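Local atomic coordinates of phenylalanyl-tRNA synthetase beta chain (Pyrococcus horikoshii, PDB entry 2CXI), a protein that forms the beta subunit of the tetrameric ligase that attaches phenylalanine to tRNA(Phe) at the expense of ATP, represented here by its N-terminal fragment. Residues Y189-I193 with M212-I216; K157-K161 with K194-Y199; R101-A107 with F232-W238; L59-E63 with Q121-L125; A166-Y170 with I179-H183. All blocks are in the same frame, centred on the assembly; numbering follows the deposited sequence.

Contact 1: Y189-I193 with M212-I216; sequences YGHLI and MPPII
A tight cis-proline turn with a classic beta bulge links strands 209-212 and 216-217 of the B3/4 domain, and the loop that follows helix 184-189 packs on it. Pro-213 has phi/psi -60/144, and the peptide before Pro-214 (-102/40) is cis, as in a type VI turn; Ile-215 N is thus brought back to Met-212 O at 2.7 Å. Met-212 N also bonds Ile-216 O at 2.9 Å, and Ile-215 and Ile-216 together face Met-212 as the bulge. In the other segment, residues 190-192 have helical angles, with Leu-192 N bonded to Tyr-189 O (3.1 Å) and Ile-193 N to Gly-190 O (3.0 Å). CA atoms come nearest at Tyr-189 and Ile-215, 5.9 Å apart. No hydrogen bond crosses the interface; isoleucine and leucine methyls fill the space beside the rigid Pro-214 ring. Ile-215 (m, m) sends CD1 to 3.5 Å from Tyr-189 CB and 3.3 Å from Tyr-189 O. Leu-192 (m, t) rests CD1 on Pro-214 CG at 3.8 Å. Arg-137 NH1 hydrogen-bonds the carbonyls of Pro-214 and Ile-215. Ile-193 (p, t) reaches several residues of the turn: its CG2 lies 3.8 Å from Pro-214 CD, while its CD1 reaches Ile-215 CG1 at 3.7 Å and the selenium SE of selenomethionine Met-212 at 4.2 Å.

Contact 2: K157-K161 with K194-Y199; sequences KAAEK and KDKQFY
Lys-161 NZ donates a short hydrogen bond of 2.6 Å to Lys-196 O and a weak one of 3.2 Å to Lys-194 O, so its amine is held by backbone carbonyls of the curved 194-199 segment. The long side chain suits this task: chi1 is m and the rest is extended, which carries the amine across to the loop. Next come the two backbone bonds of an antiparallel hydrogen-bonded pair, Ala-159 N to Tyr-199 O at 2.8 Å and Tyr-199 N to Ala-159 O at 2.9 Å, with the CA atoms 5.2 Å apart and both residues in extended conformation near -109/147. Their side chains lie on the same face of the sheet. On the way to its amine, Lys-161 lays CG over the Tyr-199 ring (chi1 m), a CH-pi contact 4.0 Å from the centroid. Phe-198 (m) points toward the strand, where the small Ala-158 side chain gives its CB a close neighbour, CB to CB 3.7 Å. Farther out, Glu-160 OE2 lies 3.7 Å from Phe-198 CE1, at the surface. The pairing continues from Lys-157 to Leu-201, making this part of the antiparallel join between strands 154-159 and 199-204 in the mixed sheet of the B3/4 domain.

Contact 3: R101-A107 with F232-W238; sequences RPYGVYA and FIDVTGW
Val-105, Ala-107, Ile-233 and Val-235 share one face of the sheet, where compact beta-branched residues and an alanine pack beneath helix 240-255; Val-105 CG2 lies 3.9 Å from Val-235 CB. On the face of Tyr-106 and Asp-234, Tyr-106 CD1 meets Phe-232 CZ at 3.6 Å, the rings near parallel (15°) but slid apart, with centroids 5.8 Å from each other. Gly-104 and Thr-236, also here, form a non-hydrogen-bonded pair, CA atoms 4.4 Å apart; a CB on Gly-104 would collide with Tyr-106 OH, so glycine lets that ring lie across it. The strands run antiparallel at 161°, with axes 4.7 Å apart. Tyr-103/Gly-237, Val-105/Val-235 and Ala-107/Ile-233 are hydrogen-bonded pairs. The shortest bond is Ile-233 N to Ala-107 O, 2.8 Å. Outward, Pro-102 CD makes a CH-pi contact over the face of the Trp-238 six-membered ring, 3.6 Å from its centroid. Arg-101, extended (t, t, t), donates NE to Thr-236 OG1 at 2.8 Å; its NH1 and NH2 bond the carbonyls of Arg-137 and Arg-138. One water joins Arg-101 NH2 (3.0 Å) to Trp-238 NE1 (3.1 Å), and another joins Tyr-106 OH and Asp-234 OD1, 2.8 Å from each. It is a regular antiparallel strand pair within the large mixed sheet of the B3/4 region, strand 231-237 pairing at its other edge with strand 140-146.

Contact 4: L59-E63 with Q121-L125; sequences LWSAE and QMIQL
One hydrogen bond spans this buried junction between the start of helix 62-72 and the flank of helix 116-133: Ala-62 N donates to Gln-121 OE1 at 2.9 Å, nearly straight at 165°. An amide in the first turn has no backbone carbonyl one turn earlier in the helix to bond to, and the Gln-121 side chain (m, m), pointing across, supplies an acceptor. The Gln-121 carboxamide also uses NE2, which bonds the carbonyl of Asp-5. Within 59-63, Ser-61 stands at the N-cap with chi1 p, and its OG donates to Glu-63 OE1 at 2.6 Å; Glu-63 OE2 forms a salt bridge with Arg-257. Van der Waals contacts centre on Leu-125 (t, p). Its CD1 lies 3.7 Å from Trp-60 O and, as the apolar pair, 4.2 Å from Trp-60 CB; its CD2 is 3.9 Å from Ser-61 OG. The closest CA atoms are those of Ser-61 and Leu-125, 6.0 Å apart; Ser-61 and Ala-62 are small, and Ala-62 CB lies 3.6 Å from Gln-121 OE1. Trp-60 lies about 10 Å, side chain to side chain, from Asp-331, a predicted magnesium ligand. Burial is thus paid for by matching: the helix-start amide, both glutamine polar atoms and the glutamate oxygens find partners.

Contact 5: A166-Y170 with I179-H183; sequences APLGY and ILEKH
The imidazole of His-183 lies against Pro-167 and Tyr-170, the first and last residues of a type II beta turn that packs on the C-terminal end of helix 176-182 in the B3/4 domain. The turn is closed by Tyr-170 N to Pro-167 O at 3.0 Å. Leu-168 (-48/128) is followed by Gly-169 at 94/0, a positive phi at which a side chain would jam against the preceding carbonyl. His-183 CD2 comes 3.8 Å from Pro-167 CB and 3.5 Å from Tyr-170 CE2; the two rings are oblique, with planes at 42° and centroids 5.4 Å apart. Beside them, Ile-179 (m, t) presses CG1 to 3.9 Å from Pro-167 CG, the compact proline ring offering apolar carbons to the isoleucine. Histidine suits its place because both ring nitrogens work: with chi1 t, ND1 caps helix 184-189 by accepting from Lys-185 N, while NE2 donates to Leu-168 O at 2.9 Å.

Overall arrangement
From the N terminus, the first segment to appear is 59-63 of contact 4. The chain then passes 101-107 before helix 116-133 closes contact 4, so contacts 3 and 4 cross; contact 4 joins helix 62-72 to helix 116-133, and contact 3 pairs two strands of the sheet. The long loop of contact 3 ends only at 232-238, and contacts 1, 2 and 5 nest inside it. Strand 154-159 opens contact 2; contact 5 opens and closes within that loop; contact 1 opens at 189-193, just before 194-199 closes contact 2, so these two cross. Contact 1 closes at 212-216 and touches contacts 2, 3 and 5; its turn lies between helix 176-182 and strand 231-237.

Contact 1: Y189-I193 with M212-I216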
# COMPACT_ATOMS: atom_id res chain seq x y z
N TYR A 189 -23.44 25.00 17.78
CA TYR A 189 -22.21 24.43 18.32
C TYR A 189 -20.91 25.08 17.86
O TYR A 189 -19.83 24.77 18.38
CB TYR A 189 -22.16 22.93 18.00
CG TYR A 189 -23.23 22.15 18.69
CD1 TYR A 189 -23.18 21.95 20.09
CD2 TYR A 189 -24.29 21.58 17.97
CE1 TYR A 189 -24.16 21.21 20.74
CE2 TYR A 189 -25.31 20.85 18.65
CZ TYR A 189 -25.21 20.67 20.02
OH TYR A 189 -26.15 19.93 20.71
N GLY A 190 -21.00 26.00 16.90
CA GLY A 190 -19.80 26.61 16.31
C GLY A 190 -18.81 27.30 17.22
O GLY A 190 -17.61 27.37 16.90
N HIS A 191 -19.31 27.84 18.33
CA HIS A 191 -18.46 28.58 19.27
C HIS A 191 -17.36 27.69 19.85
O HIS A 191 -16.30 28.20 20.27
CB HIS A 191 -19.29 29.19 20.39
CG HIS A 191 -19.88 28.18 21.33
ND1 HIS A 191 -19.28 27.84 22.53
CD2 HIS A 191 -21.00 27.44 21.25
CE1 HIS A 191 -20.02 26.94 23.15
NE2 HIS A 191 -21.07 26.67 22.39
N LEU A 192 -17.60 26.37 19.82
CA LEU A 192 -16.63 25.37 20.33
C LEU A 192 -15.33 25.36 19.55
O LEU A 192 -14.29 24.94 20.07
CB LEU A 192 -17.25 23.96 20.36
CG LEU A 192 -18.48 23.77 21.28
CD1 LEU A 192 -19.05 22.34 21.17
CD2 LEU A 192 -18.15 24.08 22.73
N ILE A 193 -15.41 25.81 18.30
CA ILE A 193 -14.29 25.76 17.33
C ILE A 193 -14.04 27.04 16.51
O ILE A 193 -12.94 27.22 15.99
CB ILE A 193 -14.45 24.54 16.34
CG1 ILE A 193 -15.67 24.71 15.44
CG2 ILE A 193 -14.47 23.17 17.11
CD1 ILE A 193 -15.73 23.71 14.30
N MSE A 212 -17.71 17.17 10.29
CA MSE A 212 -16.85 18.10 10.97
C MSE A 212 -17.15 18.05 12.47
O MSE A 212 -18.09 18.73 12.92
CB MSE A 212 -17.11 19.52 10.41
CG MSE A 212 -16.44 20.61 11.22
SE MSE A 212 -16.57 22.42 10.37
CE MSE A 212 -18.40 22.52 10.10
N PRO A 213 -16.43 17.22 13.26
CA PRO A 213 -16.68 17.21 14.72
C PRO A 213 -16.43 18.60 15.36
O PRO A 213 -15.51 19.32 14.92
CB PRO A 213 -15.69 16.18 15.25
CG PRO A 213 -15.43 15.26 14.05
CD PRO A 213 -15.40 16.25 12.87
N PRO A 214 -17.21 19.00 16.36
CA PRO A 214 -18.38 18.28 16.86
C PRO A 214 -19.68 18.90 16.35
O PRO A 214 -20.67 19.00 17.11
CB PRO A 214 -18.28 18.56 18.38
CG PRO A 214 -17.76 20.01 18.43
CD PRO A 214 -16.90 20.19 17.17
N ILE A 215 -19.69 19.30 15.08
CA ILE A 215 -20.73 20.17 14.51
C ILE A 215 -21.81 19.40 13.74
O ILE A 215 -22.97 19.42 14.13
CB ILE A 215 -20.07 21.25 13.60
CG1 ILE A 215 -19.00 22.06 14.39
CG2 ILE A 215 -21.16 22.19 12.95
CD1 ILE A 215 -19.53 22.81 15.69
N ILE A 216 -21.44 18.69 12.67
CA ILE A 216 -22.43 18.05 11.80
C ILE A 216 -21.75 17.00 10.92
O ILE A 216 -20.58 17.17 10.54
CB ILE A 216 -23.12 19.14 10.88
CG1 ILE A 216 -24.39 18.59 10.18
CG2 ILE A 216 -22.10 19.83 9.93
CD1 ILE A 216 -25.51 18.31 11.18

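Contact 2: K157-K161 with K194-Y199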
# COMPACT_ATOMS: atom_id res chain seq x y z
N LYS A 157 -8.47 15.34 11.17
CA LYS A 157 -7.45 16.36 10.89
C LYS A 157 -7.86 17.81 11.17
O LYS A 157 -9.05 18.13 11.24
CB LYS A 157 -6.96 16.24 9.43
CG LYS A 157 -8.03 16.64 8.38
CD LYS A 157 -7.40 16.70 7.01
CE LYS A 157 -8.43 17.18 5.98
NZ LYS A 157 -7.81 17.97 4.82
N ALA A 158 -6.85 18.67 11.32
CA ALA A 158 -7.07 20.10 11.38
C ALA A 158 -7.20 20.56 9.93
O ALA A 158 -6.28 20.37 9.16
CB ALA A 158 -5.88 20.80 12.08
N ALA A 159 -8.35 21.11 9.58
CA ALA A 159 -8.66 21.59 8.23
C ALA A 159 -8.71 23.13 8.13
O ALA A 159 -9.18 23.82 9.05
CB ALA A 159 -9.99 21.01 7.78
N GLU A 160 -8.28 23.62 6.97
CA GLU A 160 -8.52 24.99 6.54
C GLU A 160 -10.01 25.31 6.54
O GLU A 160 -10.85 24.47 6.19
CB GLU A 160 -7.96 25.21 5.12
CG GLU A 160 -6.45 24.96 4.96
CD GLU A 160 -5.58 26.04 5.60
OE1 GLU A 160 -6.10 27.11 6.00
OE2 GLU A 160 -4.35 25.82 5.73
N LYS A 161 -10.33 26.55 6.92
CA LYS A 161 -11.70 27.02 7.01
C LYS A 161 -12.41 27.15 5.63
O LYS A 161 -13.64 27.30 5.57
CB LYS A 161 -11.74 28.35 7.74
CG LYS A 161 -11.19 28.30 9.14
CD LYS A 161 -11.41 29.59 9.88
CE LYS A 161 -10.64 29.54 11.18
NZ LYS A 161 -11.17 30.44 12.24
N LYS A 194 -15.04 27.91 16.38
CA LYS A 194 -14.98 29.02 15.41
C LYS A 194 -13.79 29.97 15.51
O LYS A 194 -13.38 30.54 14.49
CB LYS A 194 -16.29 29.82 15.35
CG LYS A 194 -16.65 30.57 16.63
CD LYS A 194 -17.18 31.95 16.28
CE LYS A 194 -17.53 32.77 17.52
NZ LYS A 194 -18.91 32.40 17.90
N ASP A 195 -13.23 30.14 16.71
CA ASP A 195 -12.12 31.06 16.97
C ASP A 195 -10.74 30.42 16.84
O ASP A 195 -9.74 31.10 17.02
CB ASP A 195 -12.28 31.70 18.34
CG ASP A 195 -13.56 32.54 18.42
OD1 ASP A 195 -13.67 33.48 17.59
OD2 ASP A 195 -14.50 32.30 19.21
N LYS A 196 -10.70 29.13 16.49
CA LYS A 196 -9.42 28.44 16.25
C LYS A 196 -8.96 28.66 14.82
O LYS A 196 -9.74 29.09 13.96
CB LYS A 196 -9.54 26.95 16.55
CG LYS A 196 -10.19 26.63 17.90
CD LYS A 196 -9.43 27.23 19.12
CE LYS A 196 -8.06 26.60 19.33
NZ LYS A 196 -7.46 27.04 20.65
N GLN A 197 -7.68 28.40 14.57
CA GLN A 197 -7.12 28.60 13.25
C GLN A 197 -7.64 27.57 12.24
O GLN A 197 -7.80 27.89 11.07
CB GLN A 197 -5.60 28.53 13.33
CG GLN A 197 -4.89 29.14 12.16
CD GLN A 197 -3.43 28.77 12.15
OE1 GLN A 197 -2.88 28.29 13.16
NE2 GLN A 197 -2.78 28.98 10.99
N PHE A 198 -7.89 26.34 12.71
CA PHE A 198 -8.35 25.24 11.85
C PHE A 198 -9.58 24.59 12.49
O PHE A 198 -9.79 24.71 13.71
CB PHE A 198 -7.26 24.18 11.67
CG PHE A 198 -5.97 24.74 11.13
CD1 PHE A 198 -5.92 25.31 9.86
CD2 PHE A 198 -4.81 24.70 11.90
CE1 PHE A 198 -4.72 25.87 9.37
CE2 PHE A 198 -3.60 25.23 11.42
CZ PHE A 198 -3.56 25.81 10.14
N TYR A 199 -10.42 23.94 11.68
CA TYR A 199 -11.56 23.17 12.23
C TYR A 199 -11.32 21.67 12.07
O TYR A 199 -10.68 21.25 11.09
CB TYR A 199 -12.89 23.57 11.57
CG TYR A 199 -13.25 25.04 11.63
CD1 TYR A 199 -12.80 25.86 12.68
CD2 TYR A 199 -14.05 25.61 10.64
CE1 TYR A 199 -13.13 27.21 12.73
CE2 TYR A 199 -14.40 26.95 10.69
CZ TYR A 199 -13.92 27.75 11.74
OH TYR A 199 -14.27 29.07 11.80

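Contact 3: R101-A107 with F232-W238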
# COMPACT_ATOMS: atom_id res chain seq x y z
N ARG A 101 -9.43 20.11 19.27
CA ARG A 101 -10.30 19.00 19.73
C ARG A 101 -9.44 17.72 19.71
O ARG A 101 -9.47 16.94 18.76
CB ARG A 101 -11.56 18.89 18.85
CG ARG A 101 -12.64 17.95 19.44
CD ARG A 101 -14.00 18.00 18.71
NE ARG A 101 -14.99 17.20 19.45
CZ ARG A 101 -15.61 17.61 20.56
NH1 ARG A 101 -16.44 16.77 21.19
NH2 ARG A 101 -15.42 18.84 21.06
N PRO A 102 -8.60 17.55 20.75
CA PRO A 102 -7.41 16.70 20.64
C PRO A 102 -7.62 15.22 20.38
O PRO A 102 -6.84 14.64 19.62
CB PRO A 102 -6.68 16.92 21.99
CG PRO A 102 -7.75 17.47 22.93
CD PRO A 102 -8.67 18.25 22.05
N TYR A 103 -8.66 14.59 20.97
CA TYR A 103 -8.79 13.12 20.95
C TYR A 103 -9.91 12.62 20.07
O TYR A 103 -10.98 13.19 20.07
CB TYR A 103 -8.96 12.53 22.36
CG TYR A 103 -7.78 12.89 23.23
CD1 TYR A 103 -6.53 12.28 23.01
CD2 TYR A 103 -7.89 13.86 24.24
CE1 TYR A 103 -5.41 12.64 23.80
CE2 TYR A 103 -6.80 14.22 25.03
CZ TYR A 103 -5.57 13.60 24.80
OH TYR A 103 -4.50 13.95 25.58
N GLY A 104 -9.62 11.54 19.33
CA GLY A 104 -10.58 10.73 18.57
C GLY A 104 -10.28 9.26 18.90
O GLY A 104 -9.10 8.83 19.00
N VAL A 105 -11.33 8.48 19.12
CA VAL A 105 -11.22 7.03 19.25
C VAL A 105 -12.34 6.47 18.37
O VAL A 105 -13.35 7.16 18.09
CB VAL A 105 -11.38 6.53 20.73
CG1 VAL A 105 -10.16 7.03 21.59
CG2 VAL A 105 -12.72 7.07 21.35
N TYR A 106 -12.16 5.22 17.95
CA TYR A 106 -12.92 4.66 16.83
C TYR A 106 -13.22 3.18 17.04
O TYR A 106 -12.46 2.45 17.69
CB TYR A 106 -12.13 4.85 15.51
CG TYR A 106 -11.76 6.31 15.33
CD1 TYR A 106 -12.62 7.20 14.69
CD2 TYR A 106 -10.59 6.82 15.90
CE1 TYR A 106 -12.33 8.56 14.60
CE2 TYR A 106 -10.29 8.16 15.83
CZ TYR A 106 -11.17 9.02 15.18
OH TYR A 106 -10.87 10.34 15.16
N ALA A 107 -14.29 2.73 16.41
CA ALA A 107 -14.61 1.31 16.37
C ALA A 107 -15.41 0.99 15.11
O ALA A 107 -16.05 1.86 14.50
CB ALA A 107 -15.37 0.89 17.66
N PHE A 232 -19.21 2.40 11.37
CA PHE A 232 -17.95 2.98 11.78
C PHE A 232 -18.32 4.10 12.79
O PHE A 232 -19.16 4.98 12.49
CB PHE A 232 -17.17 3.53 10.56
CG PHE A 232 -15.90 4.28 10.92
CD1 PHE A 232 -15.86 5.69 10.90
CD2 PHE A 232 -14.73 3.57 11.28
CE1 PHE A 232 -14.69 6.39 11.25
CE2 PHE A 232 -13.55 4.28 11.63
CZ PHE A 232 -13.54 5.67 11.61
N ILE A 233 -17.75 4.04 13.97
CA ILE A 233 -18.12 5.04 15.03
C ILE A 233 -16.92 5.89 15.39
O ILE A 233 -15.82 5.36 15.57
CB ILE A 233 -18.65 4.32 16.30
CG1 ILE A 233 -19.88 3.41 16.01
CG2 ILE A 233 -18.98 5.36 17.46
CD1 ILE A 233 -19.98 2.24 17.02
N ASP A 234 -17.10 7.21 15.49
CA ASP A 234 -16.01 8.08 15.98
C ASP A 234 -16.49 8.78 17.25
O ASP A 234 -17.68 9.15 17.34
CB ASP A 234 -15.51 9.08 14.93
CG ASP A 234 -16.35 10.38 14.86
OD1 ASP A 234 -15.85 11.47 15.25
OD2 ASP A 234 -17.52 10.40 14.44
N VAL A 235 -15.59 8.97 18.21
CA VAL A 235 -15.91 9.78 19.38
C VAL A 235 -14.76 10.72 19.60
O VAL A 235 -13.61 10.28 19.64
CB VAL A 235 -16.06 8.93 20.65
CG1 VAL A 235 -16.68 9.79 21.79
CG2 VAL A 235 -16.87 7.62 20.38
N THR A 236 -15.08 12.01 19.71
CA THR A 236 -14.06 13.02 19.93
C THR A 236 -14.30 13.81 21.22
O THR A 236 -15.45 13.91 21.70
CB THR A 236 -13.98 14.00 18.75
OG1 THR A 236 -15.28 14.54 18.49
CG2 THR A 236 -13.53 13.27 17.42
N GLY A 237 -13.23 14.44 21.71
CA GLY A 237 -13.36 15.32 22.86
C GLY A 237 -12.01 15.66 23.43
O GLY A 237 -11.00 15.64 22.72
N TRP A 238 -12.02 16.03 24.71
CA TRP A 238 -10.87 16.66 25.37
C TRP A 238 -10.09 15.74 26.32
O TRP A 238 -8.95 16.06 26.68
CB TRP A 238 -11.36 17.92 26.11
CG TRP A 238 -11.52 19.08 25.12
CD1 TRP A 238 -12.65 19.42 24.40
CD2 TRP A 238 -10.49 19.98 24.69
NE1 TRP A 238 -12.38 20.49 23.57
CE2 TRP A 238 -11.07 20.86 23.74
CE3 TRP A 238 -9.13 20.15 25.03
CZ2 TRP A 238 -10.34 21.90 23.13
CZ3 TRP A 238 -8.41 21.18 24.42
CH2 TRP A 238 -9.02 22.04 23.48
O HOH W 1 -13.44 21.06 20.66
O HOH W 2 -13.19 11.85 14.59

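Contact 4: L59-E63 with Q121-L125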
# COMPACT_ATOMS: atom_id res chain seq x y z
N LEU A 59 -26.77 2.92 30.86
CA LEU A 59 -28.15 2.66 31.22
C LEU A 59 -29.11 3.52 30.47
O LEU A 59 -30.30 3.50 30.80
CB LEU A 59 -28.36 2.86 32.74
CG LEU A 59 -28.24 1.67 33.70
CD1 LEU A 59 -27.58 0.47 33.09
CD2 LEU A 59 -27.62 1.98 35.09
N TRP A 60 -28.64 4.26 29.47
CA TRP A 60 -29.51 5.24 28.80
C TRP A 60 -30.02 4.84 27.44
O TRP A 60 -30.23 5.71 26.57
CB TRP A 60 -28.83 6.61 28.67
CG TRP A 60 -28.37 7.20 29.92
CD1 TRP A 60 -28.74 6.84 31.20
CD2 TRP A 60 -27.44 8.26 30.05
NE1 TRP A 60 -28.07 7.62 32.11
CE2 TRP A 60 -27.26 8.50 31.43
CE3 TRP A 60 -26.71 9.04 29.13
CZ2 TRP A 60 -26.39 9.48 31.91
CZ3 TRP A 60 -25.84 10.01 29.62
CH2 TRP A 60 -25.70 10.21 31.00
N SER A 61 -30.22 3.54 27.22
CA SER A 61 -30.85 3.08 26.00
C SER A 61 -31.52 1.75 26.25
O SER A 61 -31.26 1.09 27.27
CB SER A 61 -29.80 2.92 24.87
OG SER A 61 -28.97 1.80 25.15
N ALA A 62 -32.29 1.30 25.26
CA ALA A 62 -32.98 -0.01 25.34
C ALA A 62 -31.99 -1.14 25.58
O ALA A 62 -32.26 -2.09 26.35
CB ALA A 62 -33.76 -0.30 24.06
N GLU A 63 -30.84 -1.05 24.91
CA GLU A 63 -29.86 -2.14 25.00
C GLU A 63 -29.35 -2.28 26.44
O GLU A 63 -29.21 -3.39 26.96
CB GLU A 63 -28.66 -1.94 24.02
CG GLU A 63 -29.06 -1.82 22.55
CD GLU A 63 -29.45 -0.41 22.12
OE1 GLU A 63 -29.52 0.51 22.96
OE2 GLU A 63 -29.67 -0.19 20.93
N GLN A 121 -32.78 3.96 18.55
CA GLN A 121 -32.06 3.82 19.82
C GLN A 121 -30.57 4.28 19.72
O GLN A 121 -30.02 4.98 20.61
CB GLN A 121 -32.13 2.37 20.31
CG GLN A 121 -33.47 1.98 20.93
CD GLN A 121 -33.85 2.95 22.06
OE1 GLN A 121 -33.12 3.06 23.05
NE2 GLN A 121 -34.91 3.71 21.85
N MSE A 122 -29.91 3.84 18.66
CA MSE A 122 -28.50 4.19 18.43
C MSE A 122 -28.36 5.71 18.32
O MSE A 122 -27.50 6.30 18.97
CB MSE A 122 -28.00 3.46 17.19
CG MSE A 122 -26.51 3.58 16.87
SE MSE A 122 -26.12 2.73 15.06
CE MSE A 122 -27.72 1.65 15.05
N ILE A 123 -29.23 6.36 17.54
CA ILE A 123 -29.27 7.83 17.43
C ILE A 123 -29.60 8.57 18.74
O ILE A 123 -28.97 9.58 19.08
CB ILE A 123 -30.25 8.28 16.28
CG1 ILE A 123 -29.73 7.78 14.92
CG2 ILE A 123 -30.46 9.80 16.30
CD1 ILE A 123 -30.60 8.19 13.67
N GLN A 124 -30.62 8.11 19.47
CA GLN A 124 -30.98 8.73 20.74
C GLN A 124 -29.81 8.58 21.75
O GLN A 124 -29.50 9.53 22.49
CB GLN A 124 -32.20 8.05 21.30
CG GLN A 124 -32.67 8.61 22.60
CD GLN A 124 -33.99 8.01 23.04
OE1 GLN A 124 -34.96 8.73 23.28
NE2 GLN A 124 -34.01 6.69 23.21
N LEU A 125 -29.17 7.42 21.76
CA LEU A 125 -28.03 7.16 22.66
C LEU A 125 -26.85 8.10 22.35
O LEU A 125 -26.23 8.72 23.24
CB LEU A 125 -27.63 5.68 22.66
CG LEU A 125 -26.48 5.30 23.62
CD1 LEU A 125 -26.83 5.62 25.06
CD2 LEU A 125 -26.15 3.82 23.44

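Contact 5: A166-Y170 with I179-H183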
# COMPACT_ATOMS: atom_id res chain seq x y z
N ALA A 166 -20.81 19.07 1.72
CA ALA A 166 -22.25 19.30 1.85
C ALA A 166 -22.67 18.74 3.19
O ALA A 166 -22.65 17.50 3.37
CB ALA A 166 -23.02 18.58 0.72
N PRO A 167 -23.05 19.62 4.12
CA PRO A 167 -23.47 19.14 5.45
C PRO A 167 -24.87 18.53 5.35
O PRO A 167 -25.60 18.79 4.38
CB PRO A 167 -23.43 20.41 6.32
CG PRO A 167 -23.77 21.56 5.33
CD PRO A 167 -23.14 21.10 4.00
N LEU A 168 -25.20 17.67 6.31
CA LEU A 168 -26.48 17.00 6.40
C LEU A 168 -27.63 18.01 6.24
O LEU A 168 -27.70 19.02 6.95
CB LEU A 168 -26.64 16.32 7.77
CG LEU A 168 -27.96 15.58 8.00
CD1 LEU A 168 -27.92 14.23 7.36
CD2 LEU A 168 -28.25 15.46 9.49
N GLY A 169 -28.53 17.66 5.31
CA GLY A 169 -29.72 18.45 4.98
C GLY A 169 -29.51 19.41 3.82
O GLY A 169 -30.44 20.13 3.47
N TYR A 170 -28.31 19.44 3.24
CA TYR A 170 -27.97 20.37 2.13
C TYR A 170 -27.34 19.59 0.96
O TYR A 170 -26.49 18.72 1.19
CB TYR A 170 -26.98 21.45 2.59
CG TYR A 170 -27.55 22.45 3.57
CD1 TYR A 170 -27.76 23.79 3.20
CD2 TYR A 170 -27.88 22.07 4.87
CE1 TYR A 170 -28.27 24.73 4.12
CE2 TYR A 170 -28.39 22.97 5.79
CZ TYR A 170 -28.60 24.30 5.41
OH TYR A 170 -29.11 25.18 6.33
N ILE A 179 -20.68 26.76 6.75
CA ILE A 179 -21.46 25.80 7.54
C ILE A 179 -21.67 26.32 8.97
O ILE A 179 -22.79 26.28 9.48
CB ILE A 179 -20.81 24.39 7.53
CG1 ILE A 179 -20.71 23.83 6.08
CG2 ILE A 179 -21.62 23.43 8.41
CD1 ILE A 179 -19.89 22.47 5.97
N LEU A 180 -20.60 26.80 9.61
CA LEU A 180 -20.72 27.38 10.97
C LEU A 180 -21.72 28.53 11.01
O LEU A 180 -22.50 28.65 11.95
CB LEU A 180 -19.37 27.85 11.50
CG LEU A 180 -18.33 26.76 11.77
CD1 LEU A 180 -17.29 27.28 12.70
CD2 LEU A 180 -18.99 25.52 12.40
N GLU A 181 -21.73 29.32 9.94
CA GLU A 181 -22.63 30.47 9.82
C GLU A 181 -24.08 30.09 9.52
O GLU A 181 -25.00 30.54 10.19
CB GLU A 181 -22.07 31.40 8.73
CG GLU A 181 -22.71 32.76 8.63
CD GLU A 181 -22.52 33.39 7.24
OE1 GLU A 181 -21.59 32.97 6.49
OE2 GLU A 181 -23.32 34.30 6.89
N LYS A 182 -24.29 29.23 8.53
CA LYS A 182 -25.62 28.93 7.98
C LYS A 182 -26.35 27.71 8.55
O LYS A 182 -27.58 27.70 8.62
CB LYS A 182 -25.53 28.72 6.46
CG LYS A 182 -25.09 29.97 5.71
CD LYS A 182 -26.21 31.01 5.72
CE LYS A 182 -25.69 32.38 6.09
NZ LYS A 182 -24.68 32.84 5.07
N HIS A 183 -25.62 26.64 8.87
CA HIS A 183 -26.25 25.42 9.35
C HIS A 183 -26.76 25.62 10.78
O HIS A 183 -26.08 26.21 11.61
CB HIS A 183 -25.27 24.23 9.31
CG HIS A 183 -25.96 22.92 9.32
ND1 HIS A 183 -26.54 22.39 10.45
CD2 HIS A 183 -26.20 22.03 8.32
CE1 HIS A 183 -27.12 21.24 10.15
NE2 HIS A 183 -26.92 21.00 8.87